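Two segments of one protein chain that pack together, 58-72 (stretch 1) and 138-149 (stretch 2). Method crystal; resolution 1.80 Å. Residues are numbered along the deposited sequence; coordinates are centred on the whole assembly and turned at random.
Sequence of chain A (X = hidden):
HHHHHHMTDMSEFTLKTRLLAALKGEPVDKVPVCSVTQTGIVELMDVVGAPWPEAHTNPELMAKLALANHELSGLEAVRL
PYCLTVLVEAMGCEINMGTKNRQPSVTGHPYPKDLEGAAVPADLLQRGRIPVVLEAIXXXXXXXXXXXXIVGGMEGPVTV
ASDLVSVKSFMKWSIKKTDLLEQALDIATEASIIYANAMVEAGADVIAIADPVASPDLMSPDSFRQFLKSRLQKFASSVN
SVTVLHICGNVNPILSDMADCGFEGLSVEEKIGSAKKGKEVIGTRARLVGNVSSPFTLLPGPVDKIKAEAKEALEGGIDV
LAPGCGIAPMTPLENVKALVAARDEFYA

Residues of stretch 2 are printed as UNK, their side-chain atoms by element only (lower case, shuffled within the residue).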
ATOM      1  N   ASN A  58       5.876  14.790 -11.473  1.00 24.70           N
ATOM      2  CA  ASN A  58       6.069  14.676 -12.914  1.00 25.03           C
ATOM      3  C   ASN A  58       5.799  13.208 -13.292  1.00 24.76           C
ATOM      4  O   ASN A  58       6.532  12.341 -12.810  1.00 24.23           O
ATOM      5  CB  ASN A  58       7.536  14.970 -13.162  1.00 26.72           C
ATOM      6  CG  ASN A  58       7.948  14.900 -14.638  1.00 28.87           C
ATOM      7  OD1 ASN A  58       7.672  13.966 -15.358  1.00 30.02           O
ATOM      8  ND2 ASN A  58       8.693  15.916 -15.063  1.00 31.60           N
ATOM      9  N   PRO A  59       4.827  12.928 -14.185  1.00 24.30           N
ATOM     10  CA  PRO A  59       4.488  11.516 -14.447  1.00 24.73           C
ATOM     11  C   PRO A  59       5.610  10.708 -15.047  1.00 24.41           C
ATOM     12  O   PRO A  59       5.711   9.512 -14.776  1.00 22.18           O
ATOM     13  CB  PRO A  59       3.337  11.575 -15.473  1.00 25.07           C
ATOM     14  CG  PRO A  59       3.480  12.919 -16.109  1.00 26.11           C
ATOM     15  CD  PRO A  59       3.970  13.833 -14.977  1.00 25.92           C
ATOM     16  N   GLU A  60       6.409  11.357 -15.884  1.00 25.84           N
ATOM     17  CA  GLU A  60       7.512  10.640 -16.529  1.00 27.07           C
ATOM     18  C   GLU A  60       8.574  10.241 -15.526  1.00 26.32           C
ATOM     19  O   GLU A  60       9.047   9.122 -15.560  1.00 25.86           O
ATOM     20  CB  GLU A  60       8.122  11.428 -17.651  1.00 30.32           C
ATOM     21  CG  GLU A  60       7.153  11.682 -18.785  1.00 32.98           C
ATOM     22  CD  GLU A  60       7.055  10.564 -19.811  1.00 37.00           C
ATOM     23  OE1 GLU A  60       7.650   9.427 -19.665  1.00 42.62           O
ATOM     24  OE2 GLU A  60       6.299  10.804 -20.771  1.00 40.20           O
ATOM     25  N   LEU A  61       8.945  11.115 -14.617  1.00 25.42           N
ATOM     26  CA  LEU A  61       9.882  10.715 -13.550  1.00 25.74           C
ATOM     27  C   LEU A  61       9.301   9.706 -12.550  1.00 24.35           C
ATOM     28  O   LEU A  61      10.022   8.797 -12.085  1.00 23.44           O
ATOM     29  CB  LEU A  61      10.481  11.939 -12.837  1.00 25.88           C
ATOM     30  CG  LEU A  61      11.251  12.942 -13.674  1.00 28.00           C
ATOM     31  CD1 LEU A  61      11.534  14.181 -12.805  1.00 27.94           C
ATOM     32  CD2 LEU A  61      12.534  12.325 -14.300  1.00 27.55           C
ATOM     33  N   MET A  62       8.009   9.842 -12.238  1.00 23.25           N
ATOM     34  CA  MET A  62       7.332   8.851 -11.414  1.00 23.44           C
ATOM     35  C   MET A  62       7.442   7.445 -12.096  1.00 23.37           C
ATOM     36  O   MET A  62       7.815   6.429 -11.435  1.00 23.92           O
ATOM     37  CB  MET A  62       5.868   9.255 -11.211  1.00 23.51           C
ATOM     38  CG  MET A  62       5.078   8.343 -10.280  1.00 24.06           C
ATOM     39  SD  MET A  62       3.409   8.869  -9.933  1.00 23.63           S
ATOM     40  CE  MET A  62       3.706  10.190  -8.721  1.00 24.46           C
ATOM     41  N   ALA A  63       7.116   7.381 -13.389  1.00 22.82           N
ATOM     42  CA  ALA A  63       7.226   6.164 -14.152  1.00 23.77           C
ATOM     43  C   ALA A  63       8.679   5.619 -14.098  1.00 25.56           C
ATOM     44  O   ALA A  63       8.921   4.443 -13.790  1.00 25.51           O
ATOM     45  CB  ALA A  63       6.789   6.406 -15.574  1.00 23.44           C
ATOM     46  N   LYS A  64       9.622   6.521 -14.323  1.00 26.79           N
ATOM     47  CA  LYS A  64      11.023   6.177 -14.498  1.00 28.42           C
ATOM     48  C   LYS A  64      11.574   5.584 -13.214  1.00 28.51           C
ATOM     49  O   LYS A  64      12.189   4.498 -13.271  1.00 32.79           O
ATOM     50  CB  LYS A  64      11.789   7.407 -15.053  1.00 30.31           C
ATOM     51  CG  LYS A  64      13.148   7.116 -15.628  1.00 31.83           C
ATOM     52  CD  LYS A  64      13.881   8.410 -15.941  1.00 32.74           C
ATOM     53  CE  LYS A  64      15.254   8.134 -16.595  1.00 32.79           C
ATOM     54  NZ  LYS A  64      16.082   9.402 -16.736  1.00 31.18           N
ATOM     55  N   LEU A  65      11.247   6.143 -12.055  1.00 26.16           N
ATOM     56  CA  LEU A  65      11.703   5.590 -10.800  1.00 26.23           C
ATOM     57  C   LEU A  65      11.026   4.251 -10.438  1.00 27.86           C
ATOM     58  O   LEU A  65      11.694   3.336  -9.794  1.00 27.14           O
ATOM     59  CB  LEU A  65      11.472   6.530  -9.689  1.00 25.53           C
ATOM     60  CG  LEU A  65      11.921   6.179  -8.303  1.00 24.68           C
ATOM     61  CD1 LEU A  65      13.459   5.960  -8.236  1.00 25.25           C
ATOM     62  CD2 LEU A  65      11.432   7.311  -7.420  1.00 25.31           C
ATOM     63  N   ALA A  66       9.728   4.120 -10.793  1.00 27.94           N
ATOM     64  CA  ALA A  66       8.996   2.848 -10.502  1.00 27.78           C
ATOM     65  C   ALA A  66       9.562   1.673 -11.272  1.00 29.71           C
ATOM     66  O   ALA A  66       9.742   0.520 -10.759  1.00 25.68           O
ATOM     67  CB  ALA A  66       7.529   2.988 -10.883  1.00 26.95           C
ATOM     68  N   LEU A  67       9.827   1.955 -12.534  1.00 29.83           N
ATOM     69  CA  LEU A  67      10.295   0.935 -13.413  1.00 31.80           C
ATOM     70  C   LEU A  67      11.688   0.514 -12.970  1.00 32.80           C
ATOM     71  O   LEU A  67      12.059  -0.638 -13.157  1.00 33.72           O
ATOM     72  CB  LEU A  67      10.346   1.409 -14.861  1.00 31.97           C
ATOM     73  CG  LEU A  67       9.013   1.451 -15.599  1.00 34.12           C
ATOM     74  CD1 LEU A  67       8.639   0.147 -16.316  1.00 34.14           C
ATOM     75  CD2 LEU A  67       7.924   1.732 -14.591  1.00 34.77           C
ATOM     76  N   ALA A  68      12.441   1.451 -12.390  1.00 32.88           N
ATOM     77  CA  ALA A  68      13.820   1.212 -12.010  1.00 33.05           C
ATOM     78  C   ALA A  68      13.887   0.179 -10.905  1.00 33.71           C
ATOM     79  O   ALA A  68      14.819  -0.651 -10.942  1.00 37.49           O
ATOM     80  CB  ALA A  68      14.546   2.531 -11.630  1.00 32.85           C
ATOM     81  N   ASN A  69      12.924   0.183  -9.962  1.00 31.48           N
ATOM     82  CA  ASN A  69      12.882  -0.821  -8.900  1.00 34.92           C
ATOM     83  C   ASN A  69      12.031  -2.031  -9.320  1.00 36.25           C
ATOM     84  O   ASN A  69      11.365  -2.694  -8.458  1.00 35.84           O
ATOM     85  CB  ASN A  69      12.371  -0.257  -7.536  1.00 35.52           C
ATOM     86  CG  ASN A  69      12.798  -1.140  -6.348  1.00 38.45           C
ATOM     87  OD1 ASN A  69      13.334  -2.240  -6.574  1.00 41.28           O
ATOM     88  ND2 ASN A  69      12.613  -0.672  -5.103  1.00 37.18           N
ATOM     89  N   HIS A  70      11.997  -2.235 -10.640  1.00 34.14           N
ATOM     90  CA  HIS A  70      11.493  -3.430 -11.262  1.00 32.00           C
ATOM     91  C   HIS A  70      12.602  -3.980 -12.121  1.00 31.02           C
ATOM     92  O   HIS A  70      12.994  -5.141 -12.007  1.00 29.25           O
ATOM     93  CB  HIS A  70      10.239  -3.122 -12.094  1.00 31.37           C
ATOM     94  CG  HIS A  70       9.871  -4.213 -13.029  1.00 32.26           C
ATOM     95  ND1 HIS A  70       9.601  -5.466 -12.597  1.00 35.48           N
ATOM     96  CD2 HIS A  70       9.777  -4.238 -14.409  1.00 32.71           C
ATOM     97  CE1 HIS A  70       9.342  -6.264 -13.658  1.00 35.93           C
ATOM     98  NE2 HIS A  70       9.443  -5.510 -14.771  1.00 33.96           N
ATOM     99  N   GLU A  71      13.104  -3.143 -12.997  1.00 30.99           N
ATOM    100  CA  GLU A  71      14.100  -3.566 -13.960  1.00 33.84           C
ATOM    101  C   GLU A  71      15.505  -3.822 -13.338  1.00 31.84           C
ATOM    102  O   GLU A  71      16.156  -4.765 -13.722  1.00 32.73           O
ATOM    103  CB  GLU A  71      14.069  -2.630 -15.192  1.00 38.63           C
ATOM    104  CG  GLU A  71      12.739  -2.852 -15.955  1.00 45.09           C
ATOM    105  CD  GLU A  71      12.550  -2.049 -17.254  1.00 54.41           C
ATOM    106  OE1 GLU A  71      13.506  -1.372 -17.703  1.00 61.37           O
ATOM    107  OE2 GLU A  71      11.423  -2.110 -17.836  1.00 61.21           O
ATOM    108  N   LEU A  72      15.909  -3.052 -12.334  1.00 29.02           N
ATOM    109  CA  LEU A  72      17.171  -3.266 -11.653  1.00 28.99           C
ATOM    110  C   LEU A  72      17.090  -4.203 -10.424  1.00 28.45           C
ATOM    111  O   LEU A  72      18.107  -4.825 -10.029  1.00 28.53           O
ATOM    112  CB  LEU A  72      17.803  -1.912 -11.283  1.00 29.07           C
ATOM    113  CG  LEU A  72      18.302  -1.140 -12.496  1.00 29.33           C
ATOM    114  CD1 LEU A  72      18.615   0.299 -12.148  1.00 29.79           C
ATOM    115  CD2 LEU A  72      19.532  -1.846 -13.068  1.00 30.86           C
ATOM    116  N   UNK A 138      -0.249   4.600 -17.117  1.00 24.25           N
ATOM    117  CA  UNK A 138      -0.282   4.351 -18.584  1.00 25.71           C
ATOM    118  C   UNK A 138       1.096   4.292 -19.193  1.00 25.16           C
ATOM    119  O   UNK A 138       1.369   3.469 -20.069  1.00 25.47           O
ATOM    120  n   UNK A 138      -4.208   8.673 -18.420  1.00 36.99           N
ATOM    121  c   UNK A 138      -4.255   7.192 -18.288  1.00 33.95           C
ATOM    122  c   UNK A 138      -2.528   5.412 -18.822  1.00 29.65           C
ATOM    123  c   UNK A 138      -1.080   5.433 -19.277  1.00 27.25           C
ATOM    124  c   UNK A 138      -3.271   6.635 -19.337  1.00 32.09           C
ATOM    125  N   UNK A 139       1.986   5.148 -18.721  1.00 24.16           N
ATOM    126  CA  UNK A 139       3.384   5.104 -19.200  1.00 24.11           C
ATOM    127  C   UNK A 139       4.054   3.772 -18.819  1.00 23.71           C
ATOM    128  O   UNK A 139       4.765   3.177 -19.628  1.00 23.92           O
ATOM    129  c   UNK A 139       5.689   6.083 -18.993  1.00 24.15           C
ATOM    130  c   UNK A 139       3.677   7.570 -19.106  1.00 24.47           C
ATOM    131  c   UNK A 139       4.401   8.725 -18.425  1.00 24.22           C
ATOM    132  c   UNK A 139       4.203   6.204 -18.608  1.00 24.14           C
ATOM    133  N   UNK A 140       3.874   3.351 -17.566  1.00 22.79           N
ATOM    134  CA  UNK A 140       4.386   2.019 -17.089  1.00 22.69           C
ATOM    135  C   UNK A 140       3.834   0.848 -17.938  1.00 23.29           C
ATOM    136  O   UNK A 140       4.598   0.105 -18.524  1.00 24.09           O
ATOM    137  c   UNK A 140       4.401   2.929 -13.338  1.00 21.48           C
ATOM    138  c   UNK A 140       4.880   2.799 -14.791  1.00 21.43           C
ATOM    139  c   UNK A 140       4.276   0.301 -15.196  1.00 20.98           C
ATOM    140  c   UNK A 140       4.066   1.790 -15.605  1.00 21.88           C
ATOM    141  N   UNK A 141       2.514   0.798 -18.107  1.00 23.74           N
ATOM    142  CA  UNK A 141       1.888  -0.202 -18.951  1.00 24.60           C
ATOM    143  C   UNK A 141       2.465  -0.242 -20.347  1.00 25.27           C
ATOM    144  O   UNK A 141       2.759  -1.306 -20.880  1.00 24.80           O
ATOM    145  c   UNK A 141      -0.398  -3.585 -17.181  1.00 26.24           C
ATOM    146  n   UNK A 141       0.727  -4.299 -17.303  1.00 26.64           N
ATOM    147  c   UNK A 141      -0.116  -2.519 -19.428  1.00 25.97           C
ATOM    148  n   UNK A 141      -0.793  -2.724 -18.148  1.00 25.55           N
ATOM    149  c   UNK A 141      -0.275  -1.069 -19.944  1.00 26.15           C
ATOM    150  c   UNK A 141       0.378  -0.020 -19.051  1.00 24.88           C
ATOM    151  n   UNK A 141      -1.117  -3.726 -16.059  1.00 26.00           N
ATOM    152  N   UNK A 142       2.656   0.905 -20.960  1.00 26.32           N
ATOM    153  CA  UNK A 142       3.147   0.904 -22.305  1.00 27.77           C
ATOM    154  C   UNK A 142       4.547   0.337 -22.353  1.00 27.70           C
ATOM    155  O   UNK A 142       4.897  -0.290 -23.326  1.00 27.88           O
ATOM    156  c   UNK A 142       3.239   3.644 -25.084  1.00 31.81           C
ATOM    157  c   UNK A 142       3.126   2.332 -22.908  1.00 28.74           C
ATOM    158  o   UNK A 142       3.277   3.586 -26.341  1.00 32.32           O
ATOM    159  c   UNK A 142       3.592   2.351 -24.350  1.00 30.91           C
ATOM    160  o   UNK A 142       2.951   4.713 -24.429  1.00 33.66           O
ATOM    161  N   UNK A 143       5.353   0.591 -21.337  1.00 28.52           N
ATOM    162  CA  UNK A 143       6.746   0.131 -21.359  1.00 30.60           C
ATOM    163  C   UNK A 143       6.885  -1.351 -21.022  1.00 30.01           C
ATOM    164  O   UNK A 143       7.682  -2.055 -21.638  1.00 31.06           O
ATOM    165  c   UNK A 143       9.053   0.907 -20.899  1.00 37.69           C
ATOM    166  c   UNK A 143       7.627   0.867 -20.377  1.00 32.79           C
ATOM    167  n   UNK A 143      12.434   0.911 -19.466  1.00 45.90           N
ATOM    168  c   UNK A 143      11.484   0.455 -20.534  1.00 43.38           C
ATOM    169  c   UNK A 143      10.075   0.407 -19.907  1.00 40.66           C
ATOM    170  N   UNK A 144       6.205  -1.803 -19.992  1.00 28.01           N
ATOM    171  CA  UNK A 144       6.350  -3.206 -19.578  1.00 28.43           C
ATOM    172  C   UNK A 144       5.414  -4.199 -20.280  1.00 28.78           C
ATOM    173  O   UNK A 144       5.657  -5.424 -20.248  1.00 28.19           O
ATOM    174  c   UNK A 144       4.679  -3.105 -17.653  1.00 27.59           C
ATOM    175  c   UNK A 144       6.151  -3.363 -18.073  1.00 28.10           C
ATOM    176  c   UNK A 144       7.140  -2.497 -17.348  1.00 27.33           C
ATOM    177  N   UNK A 145       4.340  -3.705 -20.901  1.00 28.65           N
ATOM    178  CA  UNK A 145       3.443  -4.603 -21.587  1.00 29.87           C
ATOM    179  C   UNK A 145       2.476  -5.324 -20.643  1.00 29.81           C
ATOM    180  O   UNK A 145       2.379  -4.996 -19.413  1.00 28.01           O
ATOM    181  N   UNK A 146       1.709  -6.260 -21.209  1.00 29.63           N
ATOM    182  CA  UNK A 146       0.569  -6.781 -20.513  1.00 29.84           C
ATOM    183  C   UNK A 146       0.923  -7.814 -19.449  1.00 30.08           C
ATOM    184  O   UNK A 146       0.081  -8.076 -18.598  1.00 30.07           O
ATOM    185  c   UNK A 146      -0.275  -7.425 -21.637  1.00 31.21           C
ATOM    186  c   UNK A 146       0.723  -7.797 -22.684  1.00 31.82           C
ATOM    187  c   UNK A 146       1.835  -6.795 -22.583  1.00 31.71           C
ATOM    188  N   UNK A 147       2.145  -8.338 -19.465  1.00 30.76           N
ATOM    189  CA  UNK A 147       2.487  -9.472 -18.587  1.00 30.60           C
ATOM    190  C   UNK A 147       3.152  -9.190 -17.238  1.00 27.61           C
ATOM    191  O   UNK A 147       3.444 -10.138 -16.493  1.00 27.35           O
ATOM    192  c   UNK A 147       2.591 -11.052 -20.575  1.00 34.98           C
ATOM    193  o   UNK A 147       3.296 -11.537 -21.472  1.00 38.45           O
ATOM    194  o   UNK A 147       1.315 -11.088 -20.619  1.00 35.00           O
ATOM    195  c   UNK A 147       3.345 -10.462 -19.365  1.00 32.78           C
ATOM    196  N   UNK A 148       3.382  -7.921 -16.937  1.00 25.43           N
ATOM    197  CA  UNK A 148       3.878  -7.471 -15.655  1.00 23.72           C
ATOM    198  C   UNK A 148       2.764  -6.766 -14.942  1.00 22.77           C
ATOM    199  O   UNK A 148       2.111  -5.884 -15.544  1.00 23.87           O
ATOM    200  c   UNK A 148       5.027  -6.512 -15.860  1.00 23.95           C
ATOM    201  c   UNK A 148       6.121  -7.215 -16.618  1.00 24.27           C
ATOM    202  c   UNK A 148       5.556  -5.995 -14.536  1.00 23.72           C
ATOM    203  N   UNK A 149       2.556  -7.086 -13.674  1.00 21.22           N
ATOM    204  CA  UNK A 149       1.466  -6.438 -12.955  1.00 20.68           C
ATOM    205  C   UNK A 149       1.854  -5.031 -12.427  1.00 20.02           C
ATOM    206  O   UNK A 149       2.979  -4.816 -12.056  1.00 20.02           O
ATOM    207  c   UNK A 149       2.562  -7.939 -11.464  1.00 20.58           C
ATOM    208  c   UNK A 149       1.224  -7.395 -11.798  1.00 20.64           C
ATOM    209  c   UNK A 149       3.283  -8.047 -12.809  1.00 21.20           C
TER

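Position 138 carries four carbons in a row ending in a nitrogen, an unbranched amine chain that does not reach stretch 1. It is Lys138, outside the contact.

Position 139 has four carbons, forked at the first, with one arm two carbons long. The shorter arm lies against the CB of Ala63, and the tip of the longer one reaches Pro59 and Glu60. Such a fork identifies Ile139. Its CG2 is 3.6 Å from Ala63 CB, while its CD1 is 3.5 Å from Glu60 CD and 4.2 Å from Pro59 CB.

Position 140 shows the same four-carbon fork, again with one two-carbon arm, here against Ala63, Ala66 and Leu67; it is Ile140. The CA atoms of Ala63 and Ile140 are 5.8 Å apart, the tightest backbone approach in the register. Although its CA-to-CB bond points sideways, the long arm still enters the interface: CG1 is 3.2 Å from Leu67 CD2, and CD1 is 4.0 Å from Ala66 CB.

Position 141 has three carbons, a nitrogen, then a carbon bearing two more nitrogens: a guanidinium, hence Arg141. Its CA-to-CB bond points away from stretch 1. NH1 instead donates to two carbonyls of its own stretch, 2.8 Å to O of position 145 and 2.7 Å to O of position 148, tying the helix end to the following loop.

Position 142 has three carbons, the third carrying two oxygens. This is a carboxylate on a two-carbon stem, Glu142, and it does not reach stretch 1.

Position 143 is another row of four carbons ending in nitrogen. The nitrogen meets a carboxylate oxygen of Glu71, and the chain passes Leu67. It is Lys143, whose NZ donates to Glu71 OE1 at 3.1 Å in a salt bridge; its CD is 3.9 Å from Leu67 CD1.

Position 144 has one carbon carrying two others, and one of those tips touches Leu67. It is Val144, with CG1 3.2 Å from Leu67 CD1.

Position 145 has no side-chain atoms: Gly145. Its phi of 79° and psi of -174° would jam a CB against the preceding carbonyl oxygen.

Position 146 has three carbons closing a ring onto the backbone N, so it is Pro146. Position 147, with two carbons, the second bearing two oxygens, is Asp147. Both lie within the type I turn that begins at Gly145, remote from stretch 1.

Position 148 again has one carbon carrying two, near the imidazole of His70. This is Val148; its CG1 lies 4.2 Å from the His70 ring centroid, 29° off the normal, an off-centre CH-pi contact.

Position 149 closes three carbons onto its N: Pro149, without contact.

The helices cross at -47°, their axes approaching to 9.3 Å. Small Ala63 and Ala66 accommodate the isoleucines, Leu67 packs against Ile140 and Val144, and the Lys143–Glu71 salt bridge adds a polar link among exposed side chains. Together the stretches bury 489 Å².

Stretch 2 138-149: KIIREKVGPDVP
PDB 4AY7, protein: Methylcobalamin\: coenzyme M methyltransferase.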